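Local atomic coordinates of oxygen-independent coproporphyrinogen III oxidase (Escherichia coli, PDB entry 1OLT), a protein that catalyses the anaerobic oxidative decarboxylation of two propionate groups of coproporphyrinogen III, giving protoporphyrinogen IX in heme biosynthesis, with a [4Fe-4S] cluster and S-adenosyl-L-methionine. Residues L129-N133 / F134-A138; F174-E177 / V178-L181; L267-L270 / Q271-A275. One frame throughout, in Å; residues are numbered along the deposited sequence. Where two conformers were deposited one is given.

All three contacts are local, joining neighbours along one continuous piece of chain in the radical SAM core. Each is partly buried: L130 and F134, then F174, V178 and Q179, then I269, T273 and I274 lie inside, while R131, K176 and E272 lie at the surface. Interaction 1, where a helix gives way to strand 136-137, relies on aromatic rings and water bridges; interaction 2, at the start of helix 176-182, on a capping amide and a lysine-glutamine bond; interaction 3, inside helix 263-279, on a threonine hydroxyl and an aliphatic pair. Interactions 2 and 3 have centres about 20 Å apart and both touch helix 219-232, whereas interactions 1 and 3 lie on opposite sides of the chain's centre.

Interaction 1 of 3, residues L129-N133 / F134-A138; sequences LLREN and FQFNA
F134 donates its backbone N to L130 O at 2.9 Å, an i to i-4 bond where the chain leaves the helix. The bond is bent at the hydrogen, 140°, and L130 O accepts from N133 N as well, so this one carbonyl serves two donors as the helix gives way to an extended chain. The F134 ring sets an edge against the same oxygen, which lies in the ring plane, while N133 O sits over one face. At its CE2 the ring meets L130 CD2 at 4.0 Å. A large flat hydrocarbon suits this buried place, where F134 also packs on L53 and L55 of strand 53-62.

Beyond Q135, the F136 backbone N donates to a water that in turn donates to R131 O. The F136 side chain turns toward the helix: CG lies anti to the carbonyl carbon (chi1 -83°), which brings CE1 to 3.5 Å from L130 O, near the ring plane, and CZ to 4.1 Å from L130 CB. The R131 side chain runs extended from CG to NE and crosses the ring at about a right angle, its guanidinium plane turned 44° from the ring plane. With CZ 5.2 Å from the ring centroid, the cation-pi attraction is weak at most. NH2 is held by E162 O, and NH1 donates weakly to a second water, which gives a proton to N137 O at 2.8 Å.

Helix 120-133 links parallel strands 105-112 and 140-146, a beta-alpha-beta crossover of the radical SAM core, with L130 packed on L108 and W110. L130 and F134 carbons lie on the buried side, with F136 at its margin; the connection thus probably rests on apolar contact inside and water bridges outside.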
# COMPACT_ATOMS: atom_id res chain seq x y z
N LEU A 129 3.51 16.10 17.83
CA LEU A 129 2.20 16.65 17.44
C LEU A 129 1.11 15.55 17.42
O LEU A 129 -0.02 15.77 17.86
CB LEU A 129 2.25 17.24 16.04
CG LEU A 129 2.92 18.60 15.94
CD1 LEU A 129 3.16 18.89 14.49
CD2 LEU A 129 2.05 19.64 16.61
N LEU A 130 1.47 14.40 16.92
CA LEU A 130 0.53 13.27 16.76
C LEU A 130 0.17 12.73 18.15
O LEU A 130 -1.00 12.54 18.42
CB LEU A 130 1.14 12.18 15.84
CG LEU A 130 1.21 12.58 14.39
CD1 LEU A 130 2.10 11.64 13.58
CD2 LEU A 130 -0.21 12.71 13.76
N ARG A 131 1.18 12.47 19.00
CA ARG A 131 1.00 11.89 20.34
C ARG A 131 0.23 12.81 21.26
O ARG A 131 -0.48 12.33 22.11
CB ARG A 131 2.34 11.58 21.09
CG ARG A 131 3.06 10.39 20.49
CD ARG A 131 4.19 9.79 21.35
NE ARG A 131 4.86 8.70 20.60
CZ ARG A 131 4.49 7.40 20.55
NH1 ARG A 131 3.40 6.90 21.18
NH2 ARG A 131 5.24 6.57 19.83
N GLU A 132 0.42 14.10 21.12
CA GLU A 132 -0.28 15.03 21.98
C GLU A 132 -1.66 15.32 21.50
O GLU A 132 -2.42 15.85 22.27
CB GLU A 132 0.51 16.35 22.12
CG GLU A 132 1.76 16.09 22.96
CD GLU A 132 2.56 17.35 23.25
OE1 GLU A 132 2.36 18.37 22.53
OE2 GLU A 132 3.41 17.25 24.16
N ASN A 133 -2.00 15.02 20.26
CA ASN A 133 -3.33 15.34 19.75
C ASN A 133 -4.26 14.15 19.50
O ASN A 133 -5.45 14.35 19.31
CB ASN A 133 -3.21 16.18 18.48
CG ASN A 133 -2.84 17.60 18.82
OD1 ASN A 133 -3.67 18.30 19.29
ND2 ASN A 133 -1.55 17.99 18.64
N PHE A 134 -3.70 12.94 19.52
CA PHE A 134 -4.46 11.70 19.43
C PHE A 134 -4.01 10.79 20.56
O PHE A 134 -2.84 10.86 21.00
CB PHE A 134 -4.21 10.97 18.07
CG PHE A 134 -4.60 11.76 16.85
CD1 PHE A 134 -5.88 11.71 16.36
CD2 PHE A 134 -3.65 12.52 16.15
CE1 PHE A 134 -6.22 12.39 15.22
CE2 PHE A 134 -3.99 13.20 15.02
CZ PHE A 134 -5.27 13.14 14.54
N GLN A 135 -4.90 9.93 21.00
CA GLN A 135 -4.60 8.94 22.01
C GLN A 135 -4.11 7.61 21.39
O GLN A 135 -4.88 6.87 20.80
CB GLN A 135 -5.86 8.69 22.88
CG GLN A 135 -5.48 8.03 24.21
CD GLN A 135 -6.60 7.95 25.24
OE1 GLN A 135 -7.56 8.78 25.23
NE2 GLN A 135 -6.49 6.97 26.16
N PHE A 136 -2.82 7.33 21.57
CA PHE A 136 -2.19 6.15 20.98
C PHE A 136 -2.29 4.99 21.93
O PHE A 136 -2.01 5.14 23.13
CB PHE A 136 -0.70 6.40 20.74
CG PHE A 136 -0.41 7.10 19.48
CD1 PHE A 136 -0.88 8.40 19.26
CD2 PHE A 136 0.33 6.50 18.51
CE1 PHE A 136 -0.61 9.05 18.11
CE2 PHE A 136 0.60 7.16 17.31
CZ PHE A 136 0.11 8.43 17.12
N ASN A 137 -2.68 3.83 21.40
CA ASN A 137 -2.58 2.59 22.19
C ASN A 137 -1.07 2.34 22.44
O ASN A 137 -0.21 2.61 21.59
CB ASN A 137 -3.19 1.36 21.48
CG ASN A 137 -4.68 1.46 21.27
OD1 ASN A 137 -5.36 2.26 21.92
ND2 ASN A 137 -5.21 0.62 20.37
N ALA A 138 -0.77 1.78 23.59
CA ALA A 138 0.62 1.47 23.96
C ALA A 138 1.27 0.46 23.00
O ALA A 138 2.50 0.50 22.76
CB ALA A 138 0.66 0.95 25.44
O HOH W 1 -0.89 9.50 22.74
O HOH W 2 2.27 3.79 21.21

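Interaction 2 of 3, residues F174-E177 / V178-L181; sequences FNKE and VQRL
N175 caps the helix that begins at K176, and its side chain can be followed outward against V178. Its CB lies 3.8 Å from V178 CG2, and CG meets the same methyl. Because CG is anti to the backbone N (chi1 -176°), the amide points forward along the chain, toward the first turn, where OD1 accepts from V178 N at 3.0 Å. That bond is nearly straight, 169°, although the donor is tilted 24° from the amide plane. Asparagine suits an N-cap because its short side chain can supply the acceptor that the first turn lacks.

K176, next in the chain, bends at chi2 and chi3 so that NZ reaches Q179 OE1 at 2.8 Å. NZ also forms a salt bridge with E185, and OE1 accepts from Q186 N, so both are tied to the chain after the helix, while Q179 NE2 donates to D173 O before it. E177 and L181 lie side by side, E177 CG 4.0 Å from L181 CD1.

Q179 lies near R184, a residue of the second S-adenosyl-L-methionine site. F174, just before the cap, packs between helices 188-200 and 219-232, while N175 touches S221 of the latter.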
# COMPACT_ATOMS: atom_id res chain seq x y z
N PHE A 174 19.30 -4.36 -6.98
CA PHE A 174 20.72 -4.26 -6.70
C PHE A 174 21.62 -4.14 -7.93
O PHE A 174 22.80 -3.73 -7.83
CB PHE A 174 21.21 -5.52 -5.93
CG PHE A 174 20.86 -5.51 -4.49
CD1 PHE A 174 21.22 -4.45 -3.70
CD2 PHE A 174 20.13 -6.55 -3.92
CE1 PHE A 174 20.91 -4.41 -2.30
CE2 PHE A 174 19.78 -6.52 -2.50
CZ PHE A 174 20.17 -5.46 -1.71
N ASN A 175 21.08 -4.46 -9.09
CA ASN A 175 21.84 -4.39 -10.34
C ASN A 175 22.28 -2.94 -10.66
O ASN A 175 21.46 -1.99 -10.71
CB ASN A 175 20.96 -4.93 -11.47
CG ASN A 175 21.69 -4.99 -12.80
OD1 ASN A 175 22.03 -3.93 -13.40
ND2 ASN A 175 22.00 -6.22 -13.24
N LYS A 176 23.58 -2.76 -10.81
CA LYS A 176 24.17 -1.45 -10.96
C LYS A 176 23.80 -0.72 -12.28
O LYS A 176 23.64 0.46 -12.29
CB LYS A 176 25.73 -1.55 -10.83
CG LYS A 176 26.17 -2.15 -9.43
CD LYS A 176 25.53 -1.34 -8.22
CE LYS A 176 26.10 0.02 -7.98
NZ LYS A 176 25.45 0.60 -6.79
N GLU A 177 23.71 -1.44 -13.38
CA GLU A 177 23.26 -0.85 -14.66
C GLU A 177 21.82 -0.37 -14.55
O GLU A 177 21.49 0.71 -14.98
CB GLU A 177 23.42 -1.86 -15.80
CG GLU A 177 22.87 -1.36 -17.10
CD GLU A 177 23.07 -2.34 -18.26
OE1 GLU A 177 22.98 -3.56 -18.09
OE2 GLU A 177 23.25 -1.86 -19.37
N VAL A 178 20.95 -1.18 -13.97
CA VAL A 178 19.57 -0.81 -13.77
C VAL A 178 19.48 0.47 -12.90
O VAL A 178 18.75 1.44 -13.24
CB VAL A 178 18.77 -1.95 -13.14
CG1 VAL A 178 17.38 -1.49 -12.82
CG2 VAL A 178 18.76 -3.18 -14.09
N GLN A 179 20.25 0.50 -11.81
CA GLN A 179 20.30 1.68 -10.91
C GLN A 179 20.70 2.93 -11.68
O GLN A 179 20.07 3.98 -11.52
CB GLN A 179 21.25 1.46 -9.74
CG GLN A 179 20.76 0.41 -8.75
CD GLN A 179 21.69 0.23 -7.57
OE1 GLN A 179 22.70 0.94 -7.45
NE2 GLN A 179 21.30 -0.68 -6.66
N ARG A 180 21.71 2.80 -12.52
CA ARG A 180 22.18 3.95 -13.26
C ARG A 180 21.11 4.44 -14.23
O ARG A 180 20.88 5.66 -14.31
CB ARG A 180 23.43 3.60 -14.01
CG ARG A 180 24.00 4.68 -14.88
CD ARG A 180 25.46 4.38 -15.17
NE ARG A 180 26.28 4.62 -13.94
CZ ARG A 180 27.56 4.78 -13.96
NH1 ARG A 180 28.29 4.79 -15.15
NH2 ARG A 180 28.14 4.95 -12.81
N LEU A 181 20.46 3.52 -14.93
CA LEU A 181 19.37 3.88 -15.88
C LEU A 181 18.13 4.52 -15.25
O LEU A 181 17.39 5.23 -15.92
CB LEU A 181 18.96 2.69 -16.72
CG LEU A 181 20.07 2.20 -17.61
CD1 LEU A 181 19.65 0.85 -18.15
CD2 LEU A 181 20.42 3.15 -18.81

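Interaction 3 of 3, residues L267-L270 / Q271-A275; sequences LDIL and QETIA
T273 and I269 provide the side-chain hydrogen bond of this helical turn: OG1 donates to I269 O at 2.7 Å from above the carbonyl plane. The backbone N of T273 reaches the same oxygen at 3.0 Å from the opposite face, so two donors grip one acceptor. The torsion that places OG1 anti to the carbonyl carbon (chi1 -71°) turns the hydroxyl back along the helix, which is how threonine satisfies its polar atom in a buried place. A valine here would probably leave I269 O with the backbone N as its one donor in this turn and put a methyl against a carbonyl.

Among the backbone bonds, Q271 N, E272 N and I274 N each donate to the carbonyl four residues earlier. Apolar contact comes from L270 and I274, whose CD1 atoms meet at 4.0 Å. A water lies between D268 OD1, 2.9 Å away, and Q271 OE1, 2.6 Å away, on the more polar side.

I269 and T273 touch F222 of helix 219-232, with T273 touching L226 too. I269 and L270 rest on Y212 of strand 207-212, while I274 packs against the N-terminal residues Q4 and I6.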
# COMPACT_ATOMS: atom_id res chain seq x y z
N LEU A 267 7.19 -12.24 -17.54
CA LEU A 267 6.53 -13.43 -17.06
C LEU A 267 7.53 -14.41 -16.49
O LEU A 267 7.24 -15.03 -15.47
CB LEU A 267 5.74 -14.18 -18.15
CG LEU A 267 4.49 -13.46 -18.68
CD1 LEU A 267 3.81 -14.22 -19.73
CD2 LEU A 267 3.54 -13.14 -17.55
N ASP A 268 8.68 -14.55 -17.13
CA ASP A 268 9.71 -15.46 -16.64
C ASP A 268 10.30 -14.88 -15.31
O ASP A 268 10.53 -15.63 -14.39
CB ASP A 268 10.81 -15.69 -17.64
CG ASP A 268 10.36 -16.55 -18.81
OD1 ASP A 268 9.25 -17.21 -18.79
OD2 ASP A 268 11.09 -16.63 -19.80
N ILE A 269 10.47 -13.56 -15.22
CA ILE A 269 10.91 -12.91 -13.97
C ILE A 269 9.95 -13.21 -12.87
O ILE A 269 10.36 -13.61 -11.78
CB ILE A 269 11.12 -11.49 -14.12
CG1 ILE A 269 12.32 -11.25 -15.00
CG2 ILE A 269 11.35 -10.81 -12.68
CD1 ILE A 269 12.45 -9.78 -15.48
N LEU A 270 8.66 -13.11 -13.15
CA LEU A 270 7.68 -13.28 -12.10
C LEU A 270 7.60 -14.74 -11.66
O LEU A 270 7.58 -15.00 -10.47
CB LEU A 270 6.33 -12.79 -12.54
CG LEU A 270 5.23 -12.99 -11.50
CD1 LEU A 270 5.59 -12.33 -10.21
CD2 LEU A 270 3.91 -12.50 -12.01
N GLN A 271 7.57 -15.67 -12.63
CA GLN A 271 7.44 -17.05 -12.32
C GLN A 271 8.64 -17.54 -11.47
O GLN A 271 8.45 -18.23 -10.48
CB GLN A 271 7.34 -17.90 -13.59
CG GLN A 271 7.45 -19.41 -13.30
CD GLN A 271 7.12 -20.27 -14.50
OE1 GLN A 271 7.20 -19.79 -15.64
NE2 GLN A 271 6.77 -21.54 -14.26
N GLU A 272 9.84 -17.14 -11.87
CA GLU A 272 11.06 -17.56 -11.20
C GLU A 272 11.15 -16.90 -9.79
O GLU A 272 11.58 -17.53 -8.83
CB GLU A 272 12.29 -17.23 -12.07
CG GLU A 272 12.33 -17.99 -13.37
CD GLU A 272 13.42 -17.54 -14.34
OE1 GLU A 272 14.29 -16.69 -13.99
OE2 GLU A 272 13.39 -18.07 -15.48
N THR A 273 10.69 -15.66 -9.68
CA THR A 273 10.64 -14.94 -8.42
C THR A 273 9.79 -15.68 -7.39
O THR A 273 10.21 -15.89 -6.25
CB THR A 273 10.13 -13.50 -8.66
OG1 THR A 273 11.17 -12.78 -9.37
CG2 THR A 273 9.98 -12.77 -7.39
N ILE A 274 8.58 -16.08 -7.80
CA ILE A 274 7.67 -16.75 -6.92
C ILE A 274 8.32 -18.07 -6.50
O ILE A 274 8.33 -18.35 -5.31
CB ILE A 274 6.29 -16.95 -7.56
CG1 ILE A 274 5.52 -15.64 -7.73
CG2 ILE A 274 5.44 -17.99 -6.78
CD1 ILE A 274 4.30 -15.82 -8.64
N ALA A 275 8.86 -18.87 -7.43
CA ALA A 275 9.54 -20.09 -7.05
C ALA A 275 10.73 -19.90 -6.09
O ALA A 275 10.93 -20.70 -5.16
CB ALA A 275 9.97 -20.93 -8.29
O HOH W 3 6.96 -17.68 -17.12